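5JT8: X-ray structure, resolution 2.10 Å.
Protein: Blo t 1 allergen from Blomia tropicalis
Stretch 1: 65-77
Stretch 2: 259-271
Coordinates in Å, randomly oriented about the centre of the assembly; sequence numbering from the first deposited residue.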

ATOM      1  N   ILE A  65       8.202  -2.681 -22.646  1.00 50.30           N
ATOM      2  CA  ILE A  65       9.274  -3.653 -22.479  1.00 54.75           C
ATOM      3  C   ILE A  65       8.787  -4.851 -21.672  1.00 57.90           C
ATOM      4  O   ILE A  65       8.175  -4.688 -20.605  1.00 60.05           O
ATOM      5  CB  ILE A  65      10.499  -3.037 -21.792  1.00 55.30           C
ATOM      6  CG1 ILE A  65      11.057  -1.884 -22.633  1.00 54.53           C
ATOM      7  CG2 ILE A  65      11.559  -4.108 -21.535  1.00 59.93           C
ATOM      8  CD1 ILE A  65      11.338  -2.246 -24.064  1.00 61.06           C
ATOM      9  N   ASP A  66       9.040  -6.045 -22.208  1.00 56.55           N
ATOM     10  CA  ASP A  66       8.618  -7.300 -21.584  1.00 59.08           C
ATOM     11  C   ASP A  66       7.096  -7.329 -21.480  1.00 58.99           C
ATOM     12  O   ASP A  66       6.533  -7.972 -20.591  1.00 59.12           O
ATOM     13  CB  ASP A  66       9.265  -7.469 -20.204  1.00 58.13           C
ATOM     14  CG  ASP A  66       9.231  -8.904 -19.712  1.00 64.01           C
ATOM     15  OD1 ASP A  66       9.536  -9.815 -20.514  1.00 60.27           O
ATOM     16  OD2 ASP A  66       8.895  -9.119 -18.522  1.00 65.82           O
ATOM     17  N   GLY A  67       6.444  -6.620 -22.402  1.00 56.40           N
ATOM     18  CA  GLY A  67       5.001  -6.477 -22.397  1.00 54.91           C
ATOM     19  C   GLY A  67       4.463  -5.938 -21.084  1.00 53.51           C
ATOM     20  O   GLY A  67       3.534  -6.500 -20.519  1.00 52.96           O
ATOM     21  N   VAL A  68       5.062  -4.868 -20.579  1.00 51.60           N
ATOM     22  CA  VAL A  68       4.565  -4.232 -19.366  1.00 49.22           C
ATOM     23  C   VAL A  68       4.374  -2.751 -19.627  1.00 49.17           C
ATOM     24  O   VAL A  68       5.252  -2.090 -20.177  1.00 51.58           O
ATOM     25  CB  VAL A  68       5.515  -4.442 -18.169  1.00 47.31           C
ATOM     26  CG1 VAL A  68       5.012  -3.690 -16.959  1.00 50.01           C
ATOM     27  CG2 VAL A  68       5.667  -5.944 -17.850  1.00 42.62           C
ATOM     28  N   GLU A  69       3.210  -2.244 -19.253  1.00 45.15           N
ATOM     29  CA  GLU A  69       2.882  -0.844 -19.449  1.00 49.99           C
ATOM     30  C   GLU A  69       3.408   0.010 -18.302  1.00 49.73           C
ATOM     31  O   GLU A  69       3.241  -0.351 -17.133  1.00 40.55           O
ATOM     32  CB  GLU A  69       1.373  -0.684 -19.569  1.00 58.39           C
ATOM     33  CG  GLU A  69       0.892   0.747 -19.660  1.00 63.11           C
ATOM     34  CD  GLU A  69      -0.620   0.844 -19.523  1.00 66.21           C
ATOM     35  OE1 GLU A  69      -1.208  -0.023 -18.838  1.00 63.04           O
ATOM     36  OE2 GLU A  69      -1.218   1.777 -20.099  1.00 68.41           O
ATOM     37  N   TYR A  70       4.063   1.125 -18.635  1.00 49.01           N
ATOM     38  CA  TYR A  70       4.429   2.126 -17.629  1.00 50.04           C
ATOM     39  C   TYR A  70       3.818   3.477 -17.989  1.00 52.93           C
ATOM     40  O   TYR A  70       3.608   3.767 -19.168  1.00 48.51           O
ATOM     41  CB  TYR A  70       5.948   2.240 -17.492  1.00 46.62           C
ATOM     42  CG  TYR A  70       6.605   0.934 -17.134  1.00 42.87           C
ATOM     43  CD1 TYR A  70       6.607   0.481 -15.826  1.00 42.91           C
ATOM     44  CD2 TYR A  70       7.200   0.138 -18.113  1.00 40.40           C
ATOM     45  CE1 TYR A  70       7.187  -0.718 -15.485  1.00 44.54           C
ATOM     46  CE2 TYR A  70       7.787  -1.071 -17.779  1.00 42.11           C
ATOM     47  CZ  TYR A  70       7.772  -1.492 -16.460  1.00 41.31           C
ATOM     48  OH  TYR A  70       8.350  -2.685 -16.098  1.00 40.79           O
ATOM     49  N   ALA A  71       3.518   4.300 -16.983  1.00 49.47           N
ATOM     50  CA  ALA A  71       2.866   5.586 -17.241  1.00 47.60           C
ATOM     51  C   ALA A  71       3.056   6.618 -16.132  1.00 52.81           C
ATOM     52  O   ALA A  71       3.036   6.289 -14.939  1.00 47.76           O
ATOM     53  CB  ALA A  71       1.375   5.376 -17.485  1.00 39.07           C
ATOM     54  N   ILE A  72       3.245   7.864 -16.561  1.00 52.65           N
ATOM     55  CA  ILE A  72       3.190   9.048 -15.711  1.00 51.42           C
ATOM     56  C   ILE A  72       2.014   9.017 -14.726  1.00 53.98           C
ATOM     57  O   ILE A  72       0.924   8.551 -15.064  1.00 49.52           O
ATOM     58  CB  ILE A  72       3.062  10.319 -16.589  1.00 70.55           C
ATOM     59  CG1 ILE A  72       4.270  10.447 -17.515  1.00 67.64           C
ATOM     60  CG2 ILE A  72       2.883  11.568 -15.737  1.00 72.04           C
ATOM     61  CD1 ILE A  72       5.586  10.502 -16.770  1.00 68.03           C
ATOM     62  N   ASN A  73       2.238   9.509 -13.511  1.00 51.63           N
ATOM     63  CA  ASN A  73       1.150   9.732 -12.576  1.00 51.35           C
ATOM     64  C   ASN A  73       1.396  10.974 -11.725  1.00 52.85           C
ATOM     65  O   ASN A  73       2.371  11.709 -11.940  1.00 52.07           O
ATOM     66  CB  ASN A  73       0.959   8.512 -11.678  1.00 49.87           C
ATOM     67  CG  ASN A  73       2.249   8.077 -11.024  1.00 51.41           C
ATOM     68  OD1 ASN A  73       2.824   8.804 -10.204  1.00 43.86           O
ATOM     69  ND2 ASN A  73       2.717   6.881 -11.383  1.00 52.59           N
ATOM     70  N   GLU A  74       0.518  11.177 -10.744  1.00 53.20           N
ATOM     71  CA  GLU A  74       0.533  12.354  -9.870  1.00 58.37           C
ATOM     72  C   GLU A  74       1.885  12.599  -9.194  1.00 59.11           C
ATOM     73  O   GLU A  74       2.207  13.725  -8.811  1.00 60.83           O
ATOM     74  CB  GLU A  74      -0.557  12.214  -8.797  1.00 59.21           C
ATOM     75  CG  GLU A  74      -0.311  11.067  -7.816  1.00 60.18           C
ATOM     76  CD  GLU A  74      -1.319  11.024  -6.675  1.00 58.70           C
ATOM     77  OE1 GLU A  74      -1.280  11.931  -5.815  1.00 65.75           O
ATOM     78  OE2 GLU A  74      -2.152  10.087  -6.640  1.00 47.79           O
ATOM     79  N   TYR A  75       2.674  11.541  -9.055  1.00 56.80           N
ATOM     80  CA  TYR A  75       3.936  11.618  -8.334  1.00 55.28           C
ATOM     81  C   TYR A  75       5.144  11.831  -9.244  1.00 55.11           C
ATOM     82  O   TYR A  75       6.268  11.947  -8.760  1.00 52.99           O
ATOM     83  CB  TYR A  75       4.150  10.339  -7.528  1.00 49.30           C
ATOM     84  CG  TYR A  75       3.112  10.066  -6.464  1.00 51.41           C
ATOM     85  CD1 TYR A  75       2.888  10.976  -5.433  1.00 50.48           C
ATOM     86  CD2 TYR A  75       2.384   8.872  -6.465  1.00 42.11           C
ATOM     87  CE1 TYR A  75       1.951  10.725  -4.453  1.00 50.39           C
ATOM     88  CE2 TYR A  75       1.449   8.611  -5.488  1.00 45.29           C
ATOM     89  CZ  TYR A  75       1.236   9.537  -4.483  1.00 49.66           C
ATOM     90  OH  TYR A  75       0.307   9.272  -3.503  1.00 48.70           O
ATOM     91  N   SER A  76       4.912  11.872 -10.554  1.00 59.42           N
ATOM     92  CA  SER A  76       5.997  11.838 -11.543  1.00 62.27           C
ATOM     93  C   SER A  76       6.913  13.060 -11.537  1.00 71.22           C
ATOM     94  O   SER A  76       7.851  13.145 -12.335  1.00 75.37           O
ATOM     95  CB  SER A  76       5.416  11.675 -12.948  1.00 61.90           C
ATOM     96  OG  SER A  76       4.705  10.460 -13.070  1.00 59.49           O
ATOM     97  N   ASP A  77       6.647  14.009 -10.652  1.00 71.96           N
ATOM     98  CA  ASP A  77       7.455  15.216 -10.611  1.00 78.38           C
ATOM     99  C   ASP A  77       8.535  15.137  -9.523  1.00 76.02           C
ATOM    100  O   ASP A  77       9.324  16.064  -9.356  1.00 73.77           O
ATOM    101  CB  ASP A  77       6.558  16.448 -10.421  1.00 83.88           C
ATOM    102  CG  ASP A  77       5.731  16.393  -9.142  1.00 86.71           C
ATOM    103  OD1 ASP A  77       5.413  15.277  -8.670  1.00 89.99           O
ATOM    104  OD2 ASP A  77       5.387  17.474  -8.613  1.00 82.99           O
ATOM    105  N   ASN A 259      11.424   2.469  -9.558  1.00 41.09           N
ATOM    106  CA  ASN A 259      10.923   3.065 -10.803  1.00 43.25           C
ATOM    107  C   ASN A 259       9.878   2.222 -11.508  1.00 41.46           C
ATOM    108  O   ASN A 259       8.864   2.740 -11.963  1.00 47.43           O
ATOM    109  CB  ASN A 259      12.078   3.330 -11.768  1.00 56.98           C
ATOM    110  CG  ASN A 259      12.749   4.658 -11.518  1.00 64.77           C
ATOM    111  OD1 ASN A 259      12.081   5.654 -11.245  1.00 66.64           O
ATOM    112  ND2 ASN A 259      14.078   4.683 -11.603  1.00 70.78           N
ATOM    113  N   TYR A 260      10.120   0.919 -11.581  1.00 41.40           N
ATOM    114  CA  TYR A 260       9.210   0.009 -12.276  1.00 42.00           C
ATOM    115  C   TYR A 260       7.875  -0.102 -11.542  1.00 36.60           C
ATOM    116  O   TYR A 260       6.806  -0.035 -12.149  1.00 38.79           O
ATOM    117  CB  TYR A 260       9.854  -1.376 -12.433  1.00 43.03           C
ATOM    118  CG  TYR A 260      11.111  -1.358 -13.284  1.00 52.23           C
ATOM    119  CD1 TYR A 260      12.348  -1.051 -12.727  1.00 57.71           C
ATOM    120  CD2 TYR A 260      11.060  -1.635 -14.647  1.00 54.17           C
ATOM    121  CE1 TYR A 260      13.500  -1.026 -13.500  1.00 54.62           C
ATOM    122  CE2 TYR A 260      12.205  -1.603 -15.428  1.00 52.79           C
ATOM    123  CZ  TYR A 260      13.421  -1.301 -14.849  1.00 53.80           C
ATOM    124  OH  TYR A 260      14.566  -1.272 -15.616  1.00 54.12           O
ATOM    125  N   PHE A 261       7.931  -0.275 -10.231  1.00 33.03           N
ATOM    126  CA  PHE A 261       6.698  -0.350  -9.467  1.00 38.39           C
ATOM    127  C   PHE A 261       5.985   0.999  -9.485  1.00 40.26           C
ATOM    128  O   PHE A 261       4.767   1.070  -9.669  1.00 39.46           O
ATOM    129  CB  PHE A 261       6.955  -0.787  -8.023  1.00 31.04           C
ATOM    130  CG  PHE A 261       5.696  -0.972  -7.244  1.00 36.09           C
ATOM    131  CD1 PHE A 261       4.985  -2.167  -7.332  1.00 34.82           C
ATOM    132  CD2 PHE A 261       5.181   0.063  -6.476  1.00 30.30           C
ATOM    133  CE1 PHE A 261       3.808  -2.338  -6.636  1.00 34.17           C
ATOM    134  CE2 PHE A 261       3.999  -0.095  -5.788  1.00 32.96           C
ATOM    135  CZ  PHE A 261       3.312  -1.298  -5.858  1.00 36.12           C
ATOM    136  N   ARG A 262       6.763   2.062  -9.296  1.00 41.72           N
ATOM    137  CA  ARG A 262       6.260   3.440  -9.302  1.00 46.47           C
ATOM    138  C   ARG A 262       5.343   3.752 -10.480  1.00 43.57           C
ATOM    139  O   ARG A 262       4.250   4.310 -10.316  1.00 39.86           O
ATOM    140  CB  ARG A 262       7.445   4.408  -9.306  1.00 55.23           C
ATOM    141  CG  ARG A 262       7.105   5.871  -9.206  1.00 56.56           C
ATOM    142  CD  ARG A 262       8.382   6.681  -9.004  1.00 55.05           C
ATOM    143  NE  ARG A 262       8.135   8.113  -9.108  1.00 55.72           N
ATOM    144  CZ  ARG A 262       9.067   9.049  -8.969  1.00 53.46           C
ATOM    145  NH1 ARG A 262      10.325   8.709  -8.714  1.00 47.73           N
ATOM    146  NH2 ARG A 262       8.734  10.327  -9.090  1.00 58.17           N
ATOM    147  N   ASN A 263       5.780   3.372 -11.670  1.00 43.88           N
ATOM    148  CA  ASN A 263       5.063   3.749 -12.880  1.00 41.87           C
ATOM    149  C   ASN A 263       4.256   2.629 -13.486  1.00 43.39           C
ATOM    150  O   ASN A 263       3.784   2.751 -14.617  1.00 37.85           O
ATOM    151  CB  ASN A 263       6.046   4.278 -13.915  1.00 37.07           C
ATOM    152  CG  ASN A 263       6.653   5.583 -13.497  1.00 41.98           C
ATOM    153  OD1 ASN A 263       6.014   6.630 -13.595  1.00 50.09           O
ATOM    154  ND2 ASN A 263       7.888   5.534 -13.010  1.00 40.16           N
ATOM    155  N   LEU A 264       4.095   1.544 -12.729  1.00 45.29           N
ATOM    156  CA  LEU A 264       3.395   0.358 -13.221  1.00 44.00           C
ATOM    157  C   LEU A 264       1.993   0.664 -13.744  1.00 43.64           C
ATOM    158  O   LEU A 264       1.223   1.363 -13.090  1.00 44.27           O
ATOM    159  CB  LEU A 264       3.309  -0.694 -12.114  1.00 42.72           C
ATOM    160  CG  LEU A 264       2.739  -2.064 -12.485  1.00 44.18           C
ATOM    161  CD1 LEU A 264       3.519  -2.664 -13.648  1.00 42.08           C
ATOM    162  CD2 LEU A 264       2.790  -2.998 -11.276  1.00 42.43           C
ATOM    163  N   GLY A 265       1.684   0.152 -14.935  1.00 38.26           N
ATOM    164  CA  GLY A 265       0.324   0.124 -15.449  1.00 42.54           C
ATOM    165  C   GLY A 265      -0.140  -1.324 -15.581  1.00 46.09           C
ATOM    166  O   GLY A 265      -0.058  -2.094 -14.624  1.00 43.89           O
ATOM    167  N   ASN A 266      -0.619  -1.699 -16.764  1.00 43.59           N
ATOM    168  CA  ASN A 266      -0.934  -3.095 -17.066  1.00 49.01           C
ATOM    169  C   ASN A 266       0.317  -3.968 -17.207  1.00 48.76           C
ATOM    170  O   ASN A 266       1.397  -3.469 -17.544  1.00 50.06           O
ATOM    171  CB  ASN A 266      -1.753  -3.189 -18.358  1.00 57.85           C
ATOM    172  CG  ASN A 266      -3.206  -2.782 -18.168  1.00 66.75           C
ATOM    173  OD1 ASN A 266      -4.028  -3.569 -17.697  1.00 73.81           O
ATOM    174  ND2 ASN A 266      -3.532  -1.553 -18.552  1.00 66.32           N
ATOM    175  N   GLY A 267       0.165  -5.271 -16.972  1.00 42.26           N
ATOM    176  CA  GLY A 267       1.243  -6.227 -17.196  1.00 39.18           C
ATOM    177  C   GLY A 267       1.778  -6.866 -15.925  1.00 40.76           C
ATOM    178  O   GLY A 267       1.419  -6.468 -14.812  1.00 44.07           O
ATOM    179  N   VAL A 268       2.626  -7.879 -16.074  1.00 36.33           N
ATOM    180  CA  VAL A 268       3.224  -8.507 -14.902  1.00 37.70           C
ATOM    181  C   VAL A 268       4.676  -8.074 -14.756  1.00 38.72           C
ATOM    182  O   VAL A 268       5.515  -8.347 -15.617  1.00 37.61           O
ATOM    183  CB  VAL A 268       3.164 -10.043 -14.956  1.00 39.74           C
ATOM    184  CG1 VAL A 268       3.834 -10.616 -13.713  1.00 37.69           C
ATOM    185  CG2 VAL A 268       1.727 -10.502 -15.051  1.00 42.68           C
ATOM    186  N   LEU A 269       4.953  -7.380 -13.666  1.00 41.42           N
ATOM    187  CA  LEU A 269       6.295  -6.923 -13.367  1.00 42.29           C
ATOM    188  C   LEU A 269       7.180  -8.102 -13.002  1.00 37.67           C
ATOM    189  O   LEU A 269       7.011  -8.709 -11.941  1.00 36.27           O
ATOM    190  CB  LEU A 269       6.257  -5.895 -12.229  1.00 40.42           C
ATOM    191  CG  LEU A 269       7.498  -5.018 -12.066  1.00 49.99           C
ATOM    192  CD1 LEU A 269       7.828  -4.309 -13.387  1.00 52.71           C
ATOM    193  CD2 LEU A 269       7.282  -4.003 -10.950  1.00 51.10           C
ATOM    194  N   ARG A 270       8.115  -8.427 -13.887  1.00 35.65           N
ATOM    195  CA  ARG A 270       9.060  -9.517 -13.671  1.00 42.42           C
ATOM    196  C   ARG A 270      10.478  -8.992 -13.477  1.00 46.67           C
ATOM    197  O   ARG A 270      10.810  -7.901 -13.942  1.00 42.07           O
ATOM    198  CB  ARG A 270       9.063 -10.494 -14.856  1.00 43.50           C
ATOM    199  CG  ARG A 270       7.785 -11.272 -15.080  1.00 47.56           C
ATOM    200  CD  ARG A 270       8.037 -12.415 -16.068  1.00 43.10           C
ATOM    201  NE  ARG A 270       8.644 -11.930 -17.300  1.00 48.96           N
ATOM    202  CZ  ARG A 270       9.055 -12.714 -18.294  1.00 56.64           C
ATOM    203  NH1 ARG A 270       8.927 -14.034 -18.203  1.00 53.30           N
ATOM    204  NH2 ARG A 270       9.594 -12.177 -19.379  1.00 59.52           N
ATOM    205  N   GLY A 271      11.314  -9.785 -12.809  1.00 42.70           N
ATOM    206  CA  GLY A 271      12.731  -9.487 -12.677  1.00 40.30           C
ATOM    207  C   GLY A 271      13.096  -8.190 -11.971  1.00 40.40           C
ATOM    208  O   GLY A 271      14.146  -7.624 -12.229  1.00 40.87           O
TER
HETATM  209  O   HOH W   1       5.556  -9.450 -18.125  1.00 44.39           O
HETATM  210  O   HOH W   2       8.728  -7.245 -16.546  1.00 44.65           O
HETATM  211  O   HOH W   3       1.532   4.513 -13.128  1.00 49.69           O
HETATM  212  O   HOH W   4       5.688   8.825 -10.128  1.00 45.04           O
HETATM  213  O   HOH W   5       6.761   8.833 -12.386  1.00 47.53           O

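Backbone hydrogen bonds form the centre of the contact. Glu-69 N donates to Asn-266 O (2.8 Å), and Gly-265 N donates to Glu-69 O (2.7 Å). Ala-71 N donates to Asn-263 O (2.8 Å). Tyr-70 and Leu-264 form a single beta bridge, with their CA atoms 4.9 Å apart. Asn-263 O also receives a CA-H...O contact from Tyr-70 CA, at 3.1 Å.

Two glycines permit this close approach. A CB on Gly-265 would clash with Glu-69 OE1. One on Gly-267 would clash with Val-68 CA and Gly-67 O, and the backbone angles of Gly-267 themselves call for glycine.

Charged and polar side chains add further bonds. The extended Glu-69 side chain brings OE1 to Asn-266, where it accepts from N (2.7 Å) and from ND2 (2.8 Å). Asp-66 and Arg-270 form an exposed salt bridge: Arg-270 NH2 lies 2.6 Å from Asp-66 OD1, and Arg-270 NE lies 3.1 Å from Asp-66 OD2. The guanidinium thus meets the carboxylate edge-on. Arg-262 is buried and fully extended, and its NH2 reaches Tyr-75 O at 3.0 Å. Asn-73 ND2 gives a weak bond to Arg-262 O (3.2 Å), while Asn-73 OD1 accepts from Tyr-75 N (3.0 Å) within the turn from Asn-73 to Ser-76.

Apolar packing involves Tyr-70 and Val-68, both buried. The edge of Tyr-260 points toward the face of Tyr-70 in an offset arrangement, with planes at 73°. Tyr-70 CZ lies 4.2 Å from Leu-269 CD1. Val-68 CG1 packs 3.8 Å from Leu-264 CD1.

Waters bridge polar groups of the two stretches. Water 5 donates to Ser-76 OG (2.7 Å) and Asn-263 OD1 (2.6 Å). Water 4 donates to Asn-73 OD1 (2.9 Å) and accepts from Arg-262 NE (2.7 Å). Water 2 links Asp-66 OD2 (2.7 Å) to Arg-270 N (3.0 Å).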